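TonB-dependent siderophore receptor (Pseudomonas aeruginosa 39016, PDB 5NEC) probably takes up iron-loaded siderophores, and drugs conjugated to siderophores, across the outer membrane with energy passed on by TonB. Local coordinates at residues 59-62 / 63-67; 688-691 / 692-695. All blocks are in the same frame, centred on the assembly; numbering follows the deposited sequence.

Interaction 1: 59-62 / 63-67; sequences KQVI and KDTAA
Thr65 grips the carbonyl of Val61 twice in the last turn of the short helix 59-64. Its OG1 lies 2.9 Å from Val61 O and its backbone N 3.0 Å from the same oxygen. The two donors come from opposite faces of the carbonyl plane. A chi1 of 63° turns the hydroxyl back onto the helix. Thr65 CG2 packs against Val61 CG1 on this buried side. Beyond it, Ala66 takes positive phi and the helix ends in a Schellman motif. Ala67 N closes it with a weak 3.3 Å bond to Ile62 O.

One residue earlier along the helix, Gln60 NE2 gives a bent bond to Asp64 OD1, 3.0 Å long, from above the carboxylate plane. Tyr33 holds the other oxygen, OD2. The solvent side is looser. Lys59 and Lys63 run side by side, and Lys63 NZ lies 3.4 Å from Lys59 CD. Their ammonium groups stay 4.9 Å apart (NZ to NZ), and that of Lys59 pairs with Glu30.

The helix belongs to the plug. Val61 and Asp64 face barrel strands 596-609 and 639-650, Ala67 touches helix 70-74, and strand 693-700 binds the carbonyls of Asp64 and Thr65 through Asn698 and Gln700.

Interaction 2: 688-691 / 692-695; sequences KLSK and NVDF
A tight turn joins two antiparallel barrel strands, 674-688 and 693-700, and Ser690 fastens it from within. Ser690 OG accepts the backbone N of Asn692 at 3.1 Å. Val693 N bonds weakly to Ser690 OG at 3.3 Å. A chi1 of 73° swings the Ser690 hydroxyl toward these two amides. In return Val693 O receives two weak bonds, from Leu689 N at 3.0 Å and from Ser690 N at 3.4 Å. The second is long but nearly straight, at 172°.

Lys688 and Asp694 form a non-hydrogen-bonded antiparallel pair. Their side chains lie on the same face and point the same way. Lys688 CG touches Asp694 OD1 at 3.4 Å, while the charged ends remain apart, with Lys688 NZ 5.3 Å from Asp694 OD1.

Leu689 lies alongside Phe695. Leu689 CD1 meets the Phe695 ring at its edge, near the ring plane, 3.6 Å from Phe695 CE2. At the bend, Lys691 CG rests 3.5 Å from Asn692 OD1. Asn692 ND2 bonds to the carbonyl of His732 in strand 724-733, which pairs with 693-700 on its other side. Short links of this kind between neighbouring antiparallel strands are typical of the periplasmic side of a TonB-dependent receptor barrel.

In the fold
From the N terminus, the chain first builds the plug, where interaction 1 ends helix 59-64 before helix 70-74. Much later, in the barrel, interaction 2 closes the turn between strands 674-688 and 693-700. The two are in series and neither encloses the other. Interaction 1 finishes a helix, interaction 2 closes a hairpin turn, and both are local. Their centres lie 16 Å apart, and their nearest atoms, about 7 Å apart, do not touch. Strand 693-700 connects them. It starts at the turn of interaction 2, and just beyond that turn the side chain of Gln696 bonds to the carbonyl of Lys63. Plug and barrel wall are thus joined along this strand.

Interaction 1: 59-62 / 63-67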
loop_
_atom_site.group_PDB
_atom_site.type_symbol
_atom_site.label_atom_id
_atom_site.label_comp_id
_atom_site.label_asym_id
_atom_site.label_seq_id
_atom_site.Cartn_x
_atom_site.Cartn_y
_atom_site.Cartn_z
ATOM N N LYS A 59 15.096 -0.906 1.151
ATOM C CA LYS A 59 15.310 -0.338 2.481
ATOM C C LYS A 59 15.858 1.088 2.469
ATOM O O LYS A 59 15.388 1.946 3.208
ATOM C CB LYS A 59 16.290 -1.231 3.255
ATOM C CG LYS A 59 16.434 -0.902 4.739
ATOM C CD LYS A 59 17.775 -1.355 5.302
ATOM C CE LYS A 59 17.901 -2.867 5.287
ATOM N NZ LYS A 59 19.304 -3.357 5.326
ATOM N N GLN A 60 16.870 1.318 1.639
ATOM C CA GLN A 60 17.610 2.572 1.644
ATOM C C GLN A 60 16.768 3.731 1.136
ATOM O O GLN A 60 16.930 4.850 1.628
ATOM C CB GLN A 60 18.895 2.459 0.808
ATOM C CG GLN A 60 19.941 3.524 1.119
ATOM C CD GLN A 60 20.312 3.561 2.589
ATOM O OE1 GLN A 60 20.478 2.530 3.226
ATOM N NE2 GLN A 60 20.394 4.750 3.139
ATOM N N VAL A 61 15.884 3.468 0.167
ATOM C CA VAL A 61 14.936 4.483 -0.303
ATOM C C VAL A 61 13.924 4.832 0.796
ATOM O O VAL A 61 13.607 6.006 0.991
ATOM C CB VAL A 61 14.259 4.075 -1.636
ATOM C CG1 VAL A 61 13.113 5.008 -2.000
ATOM C CG2 VAL A 61 15.279 4.096 -2.760
ATOM N N ILE A 62 13.458 3.815 1.522
ATOM C CA ILE A 62 12.548 3.993 2.660
ATOM C C ILE A 62 13.191 4.877 3.734
ATOM O O ILE A 62 12.544 5.787 4.239
ATOM C CB ILE A 62 12.084 2.628 3.241
ATOM C CG1 ILE A 62 11.241 1.871 2.205
ATOM C CG2 ILE A 62 11.286 2.799 4.541
ATOM C CD1 ILE A 62 11.097 0.385 2.477
ATOM N N LYS A 63 14.464 4.635 4.048
ATOM C CA LYS A 63 15.212 5.471 5.007
ATOM C C LYS A 63 15.518 6.876 4.475
ATOM O O LYS A 63 15.315 7.830 5.186
ATOM C CB LYS A 63 16.530 4.811 5.414
ATOM C CG LYS A 63 16.350 3.531 6.198
ATOM C CD LYS A 63 17.676 3.056 6.784
ATOM C CE LYS A 63 17.540 1.691 7.458
ATOM N NZ LYS A 63 18.860 1.000 7.573
ATOM N N ASP A 64 15.995 6.992 3.239
ATOM C CA ASP A 64 16.396 8.296 2.669
ATOM C C ASP A 64 15.224 9.272 2.486
ATOM O O ASP A 64 15.404 10.484 2.656
ATOM C CB ASP A 64 17.142 8.131 1.322
ATOM C CG ASP A 64 18.539 7.491 1.464
ATOM O OD1 ASP A 64 19.091 7.413 2.582
ATOM O OD2 ASP A 64 19.079 7.047 0.438
ATOM N N THR A 65 14.044 8.743 2.149
ATOM C CA THR A 65 12.805 9.540 2.072
ATOM C C THR A 65 12.163 9.780 3.441
ATOM O O THR A 65 11.263 10.591 3.549
ATOM C CB THR A 65 11.744 8.900 1.127
ATOM O OG1 THR A 65 11.333 7.617 1.618
ATOM C CG2 THR A 65 12.280 8.763 -0.313
ATOM N N ALA A 66 12.629 9.078 4.476
ATOM C CA ALA A 66 12.038 9.122 5.830
ATOM C C ALA A 66 10.529 8.824 5.836
ATOM O O ALA A 66 9.783 9.382 6.626
ATOM C CB ALA A 66 12.340 10.446 6.509
ATOM N N ALA A 67 10.109 7.910 4.963
ATOM C CA ALA A 67 8.738 7.437 4.891
ATOM C C ALA A 67 8.305 6.842 6.218
ATOM O O ALA A 67 9.024 6.026 6.780
ATOM C CB ALA A 67 8.607 6.386 3.794
#

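Interaction 2: 688-691 / 692-695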
loop_
_atom_site.group_PDB
_atom_site.type_symbol
_atom_site.label_atom_id
_atom_site.label_comp_id
_atom_site.label_asym_id
_atom_site.label_seq_id
_atom_site.Cartn_x
_atom_site.Cartn_y
_atom_site.Cartn_z
ATOM N N LYS A 688 27.101 11.690 8.346
ATOM C CA LYS A 688 27.598 10.625 9.231
ATOM C C LYS A 688 28.505 11.248 10.293
ATOM O O LYS A 688 29.652 11.579 9.987
ATOM C CB LYS A 688 28.412 9.584 8.449
ATOM C CG LYS A 688 27.679 8.893 7.305
ATOM C CD LYS A 688 28.661 8.324 6.290
ATOM C CE LYS A 688 28.200 8.448 4.833
ATOM N NZ LYS A 688 27.137 7.466 4.482
ATOM N N LEU A 689 28.015 11.427 11.519
ATOM C CA LEU A 689 28.859 11.988 12.592
ATOM C C LEU A 689 29.990 11.043 12.951
ATOM O O LEU A 689 31.110 11.475 13.220
ATOM C CB LEU A 689 28.063 12.375 13.849
ATOM C CG LEU A 689 28.966 13.081 14.918
ATOM C CD1 LEU A 689 28.399 14.388 15.487
ATOM C CD2 LEU A 689 29.371 12.138 16.058
ATOM N N SER A 690 29.678 9.752 12.967
ATOM C CA SER A 690 30.657 8.698 13.201
ATOM C C SER A 690 30.147 7.443 12.505
ATOM O O SER A 690 29.146 7.498 11.787
ATOM C CB SER A 690 30.834 8.459 14.701
ATOM O OG SER A 690 29.707 7.802 15.250
ATOM N N LYS A 691 30.840 6.322 12.707
ATOM C CA LYS A 691 30.396 5.026 12.195
ATOM C C LYS A 691 29.124 4.509 12.862
ATOM O O LYS A 691 28.447 3.645 12.308
ATOM C CB LYS A 691 31.520 3.988 12.338
ATOM C CG LYS A 691 31.878 3.605 13.769
ATOM C CD LYS A 691 33.272 2.992 13.836
ATOM C CE LYS A 691 33.592 2.487 15.234
ATOM N NZ LYS A 691 34.733 1.529 15.214
ATOM N N ASN A 692 28.812 5.033 14.047
ATOM C CA ASN A 692 27.631 4.635 14.807
ATOM C C ASN A 692 26.460 5.633 14.822
ATOM O O ASN A 692 25.403 5.265 15.304
ATOM C CB ASN A 692 28.015 4.345 16.258
ATOM C CG ASN A 692 29.103 3.315 16.380
ATOM O OD1 ASN A 692 30.186 3.629 16.877
ATOM N ND2 ASN A 692 28.828 2.087 15.947
ATOM N N VAL A 693 26.641 6.860 14.330
ATOM C CA VAL A 693 25.592 7.880 14.419
ATOM C C VAL A 693 25.422 8.620 13.090
ATOM O O VAL A 693 26.393 9.182 12.572
ATOM C CB VAL A 693 25.861 8.887 15.574
ATOM C CG1 VAL A 693 24.691 9.855 15.748
ATOM C CG2 VAL A 693 26.096 8.134 16.886
ATOM N N ASP A 694 24.199 8.597 12.550
ATOM C CA ASP A 694 23.805 9.445 11.415
ATOM C C ASP A 694 22.831 10.517 11.880
ATOM O O ASP A 694 22.000 10.262 12.749
ATOM C CB ASP A 694 23.083 8.631 10.328
ATOM C CG ASP A 694 23.994 7.698 9.578
ATOM O OD1 ASP A 694 25.195 7.974 9.426
ATOM O OD2 ASP A 694 23.497 6.643 9.129
ATOM N N PHE A 695 22.919 11.689 11.251
ATOM C CA PHE A 695 21.952 12.768 11.397
ATOM C C PHE A 695 21.326 12.997 10.033
ATOM O O PHE A 695 22.053 13.050 9.033
ATOM C CB PHE A 695 22.658 14.029 11.902
ATOM C CG PHE A 695 23.139 13.916 13.309
ATOM C CD1 PHE A 695 22.224 13.871 14.358
ATOM C CD2 PHE A 695 24.510 13.866 13.600
ATOM C CE1 PHE A 695 22.656 13.752 15.671
ATOM C CE2 PHE A 695 24.948 13.758 14.911
ATOM C CZ PHE A 695 24.021 13.699 15.945
#